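Local structure of EvdO1 (Micromonospora carbonacea, 4XBZ) at residues A[120-125]-A[257-262]; A[127-132]-A[302-307]. The protein probably acts as a non-haem metal- and 2-oxoglutarate-dependent oxygenase of the PhyH family, carrying out an oxidative cyclization in orthosomycin biosynthesis. One frame throughout, in Å; residues are numbered along the deposited sequence.

Contact 1 (A[120-125]-A[257-262])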
ATOM      1  N   MET A 120     -12.389  10.751  18.838  1.00 35.17           N
ATOM      2  CA  MET A 120     -11.193  11.559  18.641  1.00 34.13           C
ATOM      3  C   MET A 120      -9.962  10.683  18.365  1.00 32.35           C
ATOM      4  O   MET A 120      -9.074  11.058  17.587  1.00 30.95           O
ATOM      5  CB  MET A 120     -10.956  12.464  19.858  1.00 37.79           C
ATOM      6  CG  MET A 120     -12.087  13.496  20.090  1.00 41.35           C
ATOM      7  SD  MET A 120     -11.640  14.947  21.090  1.00 44.61           S
ATOM      8  CE  MET A 120     -11.230  14.182  22.664  1.00 34.51           C
ATOM      9  N   LEU A 121      -9.915   9.516  19.005  1.00 33.79           N
ATOM     10  CA  LEU A 121      -8.865   8.538  18.728  1.00 30.65           C
ATOM     11  C   LEU A 121      -8.947   8.140  17.253  1.00 30.26           C
ATOM     12  O   LEU A 121      -7.927   7.934  16.594  1.00 31.82           O
ATOM     13  CB  LEU A 121      -8.998   7.307  19.638  1.00 31.11           C
ATOM     14  CG  LEU A 121      -8.046   6.117  19.393  1.00 32.90           C
ATOM     15  CD1 LEU A 121      -6.580   6.529  19.523  1.00 22.08           C
ATOM     16  CD2 LEU A 121      -8.364   4.957  20.343  1.00 25.41           C
ATOM     17  N   ALA A 122     -10.169   8.073  16.731  1.00 27.26           N
ATOM     18  CA  ALA A 122     -10.381   7.668  15.356  1.00 29.15           C
ATOM     19  C   ALA A 122      -9.913   8.737  14.372  1.00 27.96           C
ATOM     20  O   ALA A 122      -9.834   8.477  13.180  1.00 31.04           O
ATOM     21  CB  ALA A 122     -11.858   7.316  15.119  1.00 23.33           C
ATOM     22  N   GLY A 123      -9.584   9.927  14.868  1.00 29.97           N
ATOM     23  CA  GLY A 123      -9.001  10.967  14.031  1.00 25.96           C
ATOM     24  C   GLY A 123      -7.532  11.234  14.310  1.00 28.27           C
ATOM     25  O   GLY A 123      -6.974  12.226  13.846  1.00 28.29           O
ATOM     26  N   HIS A 124      -6.911  10.349  15.090  1.00 30.76           N
ATOM     27  CA  HIS A 124      -5.505  10.476  15.488  1.00 29.03           C
ATOM     28  C   HIS A 124      -4.586  10.537  14.270  1.00 32.63           C
ATOM     29  O   HIS A 124      -4.487   9.565  13.519  1.00 30.44           O
ATOM     30  CB  HIS A 124      -5.114   9.303  16.395  1.00 30.33           C
ATOM     31  CG  HIS A 124      -3.788   9.460  17.082  1.00 34.20           C
ATOM     32  ND1 HIS A 124      -2.617   9.729  16.402  1.00 34.53           N
ATOM     33  CD2 HIS A 124      -3.446   9.350  18.389  1.00 30.22           C
ATOM     34  CE1 HIS A 124      -1.614   9.789  17.260  1.00 32.93           C
ATOM     35  NE2 HIS A 124      -2.089   9.560  18.472  1.00 36.42           N
ATOM     36  N   PRO A 125      -3.883  11.674  14.099  1.00 31.51           N
ATOM     37  CA  PRO A 125      -3.121  12.010  12.890  1.00 30.48           C
ATOM     38  C   PRO A 125      -1.919  11.093  12.629  1.00 33.12           C
ATOM     39  O   PRO A 125      -1.577  10.913  11.460  1.00 29.32           O
ATOM     40  CB  PRO A 125      -2.661  13.447  13.160  1.00 33.78           C
ATOM     41  CG  PRO A 125      -2.594  13.538  14.659  1.00 28.35           C
ATOM     42  CD  PRO A 125      -3.706  12.681  15.163  1.00 30.46           C
ATOM     43  N   ILE A 257      -8.947  -1.854  21.255  1.00 24.98           N
ATOM     44  CA  ILE A 257      -9.822  -1.117  20.352  1.00 25.02           C
ATOM     45  C   ILE A 257      -9.369  -1.334  18.909  1.00 22.74           C
ATOM     46  O   ILE A 257      -8.222  -1.023  18.577  1.00 22.58           O
ATOM     47  CB  ILE A 257      -9.821   0.391  20.678  1.00 27.64           C
ATOM     48  CG1 ILE A 257     -10.641   0.668  21.931  1.00 27.77           C
ATOM     49  CG2 ILE A 257     -10.391   1.208  19.529  1.00 27.34           C
ATOM     50  CD1 ILE A 257     -10.543   2.102  22.394  1.00 28.02           C
ATOM     51  N   TYR A 258     -10.259  -1.885  18.077  1.00 20.17           N
ATOM     52  CA  TYR A 258      -9.953  -2.213  16.678  1.00 23.40           C
ATOM     53  C   TYR A 258     -10.656  -1.276  15.715  1.00 24.54           C
ATOM     54  O   TYR A 258     -11.888  -1.190  15.699  1.00 25.25           O
ATOM     55  CB  TYR A 258     -10.353  -3.657  16.316  1.00 18.31           C
ATOM     56  CG  TYR A 258      -9.451  -4.725  16.900  1.00 27.22           C
ATOM     57  CD1 TYR A 258      -8.229  -5.044  16.302  1.00 24.69           C
ATOM     58  CD2 TYR A 258      -9.820  -5.419  18.052  1.00 26.89           C
ATOM     59  CE1 TYR A 258      -7.397  -6.024  16.834  1.00 25.48           C
ATOM     60  CE2 TYR A 258      -8.989  -6.392  18.597  1.00 31.52           C
ATOM     61  CZ  TYR A 258      -7.774  -6.694  17.985  1.00 29.64           C
ATOM     62  OH  TYR A 258      -6.951  -7.671  18.534  1.00 27.38           O
ATOM     63  N   PHE A 259      -9.850  -0.602  14.905  1.00 24.40           N
ATOM     64  CA  PHE A 259     -10.300   0.127  13.720  1.00 22.12           C
ATOM     65  C   PHE A 259      -9.880  -0.600  12.437  1.00 23.29           C
ATOM     66  O   PHE A 259      -8.680  -0.723  12.195  1.00 24.19           O
ATOM     67  CB  PHE A 259      -9.692   1.528  13.687  1.00 21.61           C
ATOM     68  CG  PHE A 259     -10.051   2.398  14.848  1.00 25.18           C
ATOM     69  CD1 PHE A 259     -11.204   2.171  15.595  1.00 26.57           C
ATOM     70  CD2 PHE A 259      -9.251   3.488  15.165  1.00 24.72           C
ATOM     71  CE1 PHE A 259     -11.522   3.004  16.655  1.00 28.13           C
ATOM     72  CE2 PHE A 259      -9.560   4.320  16.221  1.00 25.52           C
ATOM     73  CZ  PHE A 259     -10.693   4.084  16.969  1.00 26.17           C
ATOM     74  N   GLU A 260     -10.823  -1.067  11.615  1.00 24.56           N
ATOM     75  CA  GLU A 260     -10.469  -1.512  10.253  1.00 24.79           C
ATOM     76  C   GLU A 260     -10.552  -0.379   9.227  1.00 26.85           C
ATOM     77  O   GLU A 260     -11.367   0.536   9.344  1.00 26.78           O
ATOM     78  CB  GLU A 260     -11.343  -2.665   9.758  1.00 24.06           C
ATOM     79  CG  GLU A 260     -10.772  -3.317   8.476  1.00 23.74           C
ATOM     80  CD  GLU A 260     -11.797  -4.140   7.677  1.00 29.84           C
ATOM     81  OE1 GLU A 260     -12.653  -3.548   6.963  1.00 25.55           O
ATOM     82  OE2 GLU A 260     -11.734  -5.385   7.744  1.00 26.92           O
ATOM     83  N   TYR A 261      -9.680  -0.452   8.229  1.00 25.82           N
ATOM     84  CA  TYR A 261      -9.667   0.485   7.121  1.00 23.13           C
ATOM     85  C   TYR A 261      -9.634  -0.292   5.817  1.00 25.00           C
ATOM     86  O   TYR A 261      -9.065  -1.377   5.775  1.00 25.13           O
ATOM     87  CB  TYR A 261      -8.463   1.415   7.215  1.00 24.08           C
ATOM     88  CG  TYR A 261      -8.418   2.229   8.485  1.00 25.75           C
ATOM     89  CD1 TYR A 261      -7.780   1.746   9.617  1.00 23.54           C
ATOM     90  CD2 TYR A 261      -9.032   3.482   8.555  1.00 27.90           C
ATOM     91  CE1 TYR A 261      -7.727   2.482  10.784  1.00 25.34           C
ATOM     92  CE2 TYR A 261      -8.995   4.229   9.722  1.00 28.49           C
ATOM     93  CZ  TYR A 261      -8.340   3.720  10.836  1.00 29.69           C
ATOM     94  OH  TYR A 261      -8.297   4.449  11.999  1.00 27.79           O
ATOM     95  N   ARG A 262     -10.274   0.245   4.778  1.00 25.76           N
ATOM     96  CA  ARG A 262     -10.172  -0.284   3.416  1.00 21.06           C
ATOM     97  C   ARG A 262     -10.058   0.867   2.410  1.00 24.64           C
ATOM     98  O   ARG A 262     -10.410   2.005   2.720  1.00 25.00           O
ATOM     99  CB  ARG A 262     -11.387  -1.147   3.064  1.00 22.28           C
ATOM    100  CG  ARG A 262     -11.590  -2.338   3.951  1.00 23.61           C
ATOM    101  CD  ARG A 262     -12.782  -3.205   3.517  1.00 22.86           C
ATOM    102  NE  ARG A 262     -13.032  -4.257   4.500  1.00 22.92           N
ATOM    103  CZ  ARG A 262     -13.171  -5.553   4.226  1.00 30.44           C
ATOM    104  NH1 ARG A 262     -13.112  -5.997   2.970  1.00 25.94           N
ATOM    105  NH2 ARG A 262     -13.379  -6.412   5.221  1.00 27.18           N
TER
HETATM  106  O   HOH W   1     -10.552   6.261  11.862  1.00 26.86           O

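Contact 2 (A[127-132]-A[302-307])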
ATOM      1  N   LEU A 127      -1.886   7.810  13.527  1.00 30.61           N
ATOM      2  CA  LEU A 127      -2.600   6.625  13.057  1.00 30.05           C
ATOM      3  C   LEU A 127      -3.004   6.766  11.575  1.00 29.56           C
ATOM      4  O   LEU A 127      -2.675   5.912  10.739  1.00 29.45           O
ATOM      5  CB  LEU A 127      -3.828   6.371  13.936  1.00 27.94           C
ATOM      6  CG  LEU A 127      -4.793   5.249  13.560  1.00 28.05           C
ATOM      7  CD1 LEU A 127      -4.067   3.935  13.351  1.00 27.95           C
ATOM      8  CD2 LEU A 127      -5.906   5.091  14.621  1.00 32.21           C
ATOM      9  N   LEU A 128      -3.689   7.858  11.252  1.00 29.41           N
ATOM     10  CA  LEU A 128      -4.197   8.083   9.893  1.00 31.62           C
ATOM     11  C   LEU A 128      -3.098   8.322   8.828  1.00 29.41           C
ATOM     12  O   LEU A 128      -3.239   7.893   7.683  1.00 26.78           O
ATOM     13  CB  LEU A 128      -5.164   9.256   9.902  1.00 29.29           C
ATOM     14  CG  LEU A 128      -6.414   9.049  10.746  1.00 28.27           C
ATOM     15  CD1 LEU A 128      -7.188  10.357  10.838  1.00 29.53           C
ATOM     16  CD2 LEU A 128      -7.286   7.950  10.140  1.00 32.20           C
ATOM     17  N   ARG A 129      -2.001   8.977   9.207  1.00 28.12           N
ATOM     18  CA  ARG A 129      -0.904   9.159   8.262  1.00 32.46           C
ATOM     19  C   ARG A 129      -0.209   7.839   7.956  1.00 30.31           C
ATOM     20  O   ARG A 129       0.298   7.651   6.840  1.00 28.79           O
ATOM     21  CB  ARG A 129       0.113  10.191   8.770  1.00 28.48           C
ATOM     22  CG  ARG A 129      -0.326  11.622   8.464  1.00 33.73           C
ATOM     23  CD  ARG A 129       0.829  12.621   8.488  1.00 33.73           C
ATOM     24  NE  ARG A 129       1.113  13.134   9.825  1.00 38.61           N
ATOM     25  CZ  ARG A 129       0.356  14.025  10.465  1.00 40.84           C
ATOM     26  NH1 ARG A 129      -0.754  14.497   9.904  1.00 35.81           N
ATOM     27  NH2 ARG A 129       0.704  14.438  11.679  1.00 40.27           N
ATOM     28  N   ILE A 130      -0.180   6.934   8.936  1.00 25.43           N
ATOM     29  CA  ILE A 130       0.350   5.598   8.697  1.00 25.58           C
ATOM     30  C   ILE A 130      -0.586   4.834   7.776  1.00 27.10           C
ATOM     31  O   ILE A 130      -0.140   4.250   6.781  1.00 24.34           O
ATOM     32  CB  ILE A 130       0.529   4.787   9.985  1.00 30.69           C
ATOM     33  CG1 ILE A 130       1.653   5.367  10.842  1.00 27.86           C
ATOM     34  CG2 ILE A 130       0.805   3.326   9.637  1.00 23.68           C
ATOM     35  CD1 ILE A 130       1.644   4.838  12.271  1.00 30.09           C
ATOM     36  N   MET A 131      -1.876   4.831   8.125  1.00 23.71           N
ATOM     37  CA  MET A 131      -2.909   4.207   7.303  1.00 22.71           C
ATOM     38  C   MET A 131      -2.888   4.722   5.874  1.00 23.05           C
ATOM     39  O   MET A 131      -3.008   3.946   4.928  1.00 23.27           O
ATOM     40  CB  MET A 131      -4.305   4.427   7.908  1.00 26.06           C
ATOM     41  CG  MET A 131      -4.613   3.543   9.128  1.00 31.04           C
ATOM     42  SD  MET A 131      -4.525   1.763   8.779  1.00 36.84           S
ATOM     43  CE  MET A 131      -2.836   1.415   9.235  1.00 36.22           C
ATOM     44  N   GLU A 132      -2.724   6.027   5.714  1.00 23.31           N
ATOM     45  CA  GLU A 132      -2.670   6.595   4.377  1.00 25.14           C
ATOM     46  C   GLU A 132      -1.503   6.055   3.564  1.00 26.54           C
ATOM     47  O   GLU A 132      -1.643   5.875   2.363  1.00 27.56           O
ATOM     48  CB  GLU A 132      -2.581   8.116   4.415  1.00 27.20           C
ATOM     49  CG  GLU A 132      -3.114   8.726   3.134  1.00 31.28           C
ATOM     50  CD  GLU A 132      -2.302   9.900   2.642  1.00 40.56           C
ATOM     51  OE1 GLU A 132      -1.100   9.974   2.991  1.00 44.00           O
ATOM     52  OE2 GLU A 132      -2.880  10.749   1.912  1.00 40.25           O
ATOM     53  N   GLU A 302      -0.369  18.308  14.352  1.00 41.86           N
ATOM     54  CA  GLU A 302      -0.594  18.555  12.934  1.00 46.35           C
ATOM     55  C   GLU A 302      -1.656  17.579  12.408  1.00 44.83           C
ATOM     56  O   GLU A 302      -1.358  16.422  12.107  1.00 42.26           O
ATOM     57  CB  GLU A 302       0.712  18.416  12.148  1.00 43.28           C
ATOM     58  CG  GLU A 302       0.599  18.816  10.685  1.00 53.98           C
ATOM     59  CD  GLU A 302      -0.206  20.094  10.485  1.00 58.40           C
ATOM     60  OE1 GLU A 302       0.249  21.170  10.941  1.00 62.16           O
ATOM     61  OE2 GLU A 302      -1.292  20.018   9.868  1.00 55.62           O
ATOM     62  N   PRO A 303      -2.901  18.054  12.294  1.00 44.32           N
ATOM     63  CA  PRO A 303      -4.071  17.211  12.001  1.00 40.01           C
ATOM     64  C   PRO A 303      -4.031  16.572  10.621  1.00 40.82           C
ATOM     65  O   PRO A 303      -3.565  17.200   9.654  1.00 40.70           O
ATOM     66  CB  PRO A 303      -5.246  18.189  12.107  1.00 38.98           C
ATOM     67  CG  PRO A 303      -4.656  19.528  11.844  1.00 41.91           C
ATOM     68  CD  PRO A 303      -3.243  19.485  12.350  1.00 46.97           C
ATOM     69  N   PHE A 304      -4.517  15.336  10.536  1.00 33.41           N
ATOM     70  CA  PHE A 304      -4.529  14.611   9.268  1.00 34.92           C
ATOM     71  C   PHE A 304      -5.314  15.346   8.171  1.00 33.45           C
ATOM     72  O   PHE A 304      -6.457  15.780   8.373  1.00 33.57           O
ATOM     73  CB  PHE A 304      -5.094  13.200   9.456  1.00 32.01           C
ATOM     74  CG  PHE A 304      -5.109  12.378   8.189  1.00 32.51           C
ATOM     75  CD1 PHE A 304      -3.926  12.070   7.527  1.00 33.38           C
ATOM     76  CD2 PHE A 304      -6.302  11.908   7.665  1.00 31.64           C
ATOM     77  CE1 PHE A 304      -3.933  11.322   6.368  1.00 28.52           C
ATOM     78  CE2 PHE A 304      -6.311  11.153   6.506  1.00 31.23           C
ATOM     79  CZ  PHE A 304      -5.129  10.859   5.861  1.00 30.09           C
ATOM     80  N   ASP A 305      -4.672  15.472   7.012  1.00 34.49           N
ATOM     81  CA  ASP A 305      -5.243  16.110   5.829  1.00 31.20           C
ATOM     82  C   ASP A 305      -5.795  15.047   4.878  1.00 34.15           C
ATOM     83  O   ASP A 305      -5.051  14.493   4.058  1.00 32.92           O
ATOM     84  CB  ASP A 305      -4.174  16.968   5.123  1.00 33.16           C
ATOM     85  CG  ASP A 305      -4.742  17.812   3.976  1.00 39.21           C
ATOM     86  OD1 ASP A 305      -5.955  18.116   3.977  1.00 37.88           O
ATOM     87  OD2 ASP A 305      -3.969  18.185   3.067  1.00 42.87           O
ATOM     88  N   TYR A 306      -7.095  14.765   4.986  1.00 32.17           N
ATOM     89  CA  TYR A 306      -7.732  13.699   4.199  1.00 30.98           C
ATOM     90  C   TYR A 306      -8.060  14.153   2.763  1.00 31.93           C
ATOM     91  O   TYR A 306      -8.938  14.982   2.545  1.00 34.56           O
ATOM     92  CB  TYR A 306      -8.995  13.212   4.907  1.00 23.14           C
ATOM     93  CG  TYR A 306      -9.701  12.047   4.243  1.00 26.89           C
ATOM     94  CD1 TYR A 306      -9.017  10.894   3.856  1.00 24.62           C
ATOM     95  CD2 TYR A 306     -11.067  12.091   4.030  1.00 25.47           C
ATOM     96  CE1 TYR A 306      -9.701   9.818   3.252  1.00 24.23           C
ATOM     97  CE2 TYR A 306     -11.752  11.046   3.443  1.00 25.45           C
ATOM     98  CZ  TYR A 306     -11.088   9.912   3.054  1.00 27.92           C
ATOM     99  OH  TYR A 306     -11.833   8.893   2.473  1.00 23.16           O
ATOM    100  N   GLN A 307      -7.358  13.588   1.791  1.00 30.86           N
ATOM    101  CA  GLN A 307      -7.446  14.054   0.403  1.00 31.57           C
ATOM    102  C   GLN A 307      -7.520  12.897  -0.589  1.00 29.61           C
ATOM    103  O   GLN A 307      -6.535  12.552  -1.217  1.00 26.21           O
ATOM    104  CB  GLN A 307      -6.240  14.947   0.053  1.00 29.91           C
ATOM    105  CG  GLN A 307      -6.156  16.261   0.849  1.00 37.08           C
ATOM    106  CD  GLN A 307      -7.314  17.218   0.553  1.00 42.41           C
ATOM    107  OE1 GLN A 307      -7.945  17.145  -0.507  1.00 44.73           O
ATOM    108  NE2 GLN A 307      -7.605  18.110   1.501  1.00 36.30           N
TER
HETATM  109  O   HOH W   2      -1.622  14.847   6.949  1.00 37.79           O
HETATM  110  O   HOH W   3      -5.726  11.276   1.997  1.00 27.71           O
HETATM  111  O   HOH W   4      -2.885  13.674   2.674  1.00 33.64           O

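Contact 1 (A[120-125]-A[257-262])
Helix 116-121 and the type I turn from L121 to H124 that leads out of it lie against strand 256-263, with the CA atoms of A122 and F259 7.7 Å apart and no direct hydrogen bond between the two backbones. The turn carries its own bond, from H124 N to L121 O. I257, F259 and Y261 point toward 120-125. F259 does most of the touching: its CG lies anti to the carbonyl carbon (chi1 -61°), which brings the far rim of the ring up to the turn. There CE2 comes within 3.6 Å of A122 CA, while CZ meets the methyl CB of A122 at 3.9 Å. L121 comes at the same rim obliquely, its branch point CG 3.9 Å from CE2 of F259; with CG anti to the backbone N (chi1 175°), the branched end is carried to the F259 ring and I257. Beyond the ring, the tips of L121 and I257 meet methyl to methyl, CD2 to CD1 at 4.1 Å. The polar link is indirect: one water donates to A122 O (2.7 Å) and also bonds to Y261 OH, bridging a carbonyl and a hydroxyl that are 4.5 Å apart. Strand 256-263 is an inner strand of the larger sheet of the double-stranded beta helix, between 179-184 and 139-147, and the side chain of F259 is about 13 Å from the bound nickel. Helix 66-86 covers L121 and I257, helix 275-293 packs on M120 and A122, and L127 of helix 125-134 reaches both F259 and Y261.

Contact 2 (A[127-132]-A[302-307])
The apolar part of the contact centres on F304, which lies across helix residues L128, R129 and E132. L128 CB sits over one ring face in a CH-pi contact, 3.7 Å from the centroid and 19° off the normal, and its CD1 reaches F304 CD2 at 3.6 Å. R129 CG lies at the ring edge, 3.7 Å from CD1 of F304, and E132 CB approaches obliquely. The direct hydrogen bonds come from R129: its chain bends at chi3 (-86°) and turns NH1 and NH2 end-on to the backbone carbonyl oxygen of E302, at 3.0 and 2.9 Å, with that oxygen in the guanidinium plane. NH2 approaches in the carbonyl plane, while NH1 is tilted 33° from it. An alanine in place of R129 is likely to leave E302 O without both donors and the edge of F304 without its aliphatic neighbour. Water bridges complete the polar layer: one joins R129 NH1 to D305 N, and two donate to E132 OE2, one of them also donating to D305 O and the other accepting from Q307 N. This is an irregular segment after helix 275-293 laid along helix 125-134, which itself backs the larger sheet of the double-stranded beta helix.

In the fold
Helix 125-134 borders both contacts: its L127 packs on F259 and Y261 of contact 1, and its L128, R129 and E132 carry contact 2; the centres of the contacts are about 10 Å apart. Contact 1 is buried near the middle of the chain and mostly apolar, with a lone water between the segments. Contact 2, its centre about 15 Å from the chain centre, is partly exposed; it combines packing on a buried phenylalanine with arginine-carbonyl bonds and several waters. The two touch directly, Y261 CD1 lying 3.4 Å from M131 SD and G123 O 3.5 Å from L128 CD1. Helix 275-293 packs on residues of both, and E132 makes a weak hydrogen bond to T50 of the second subunit.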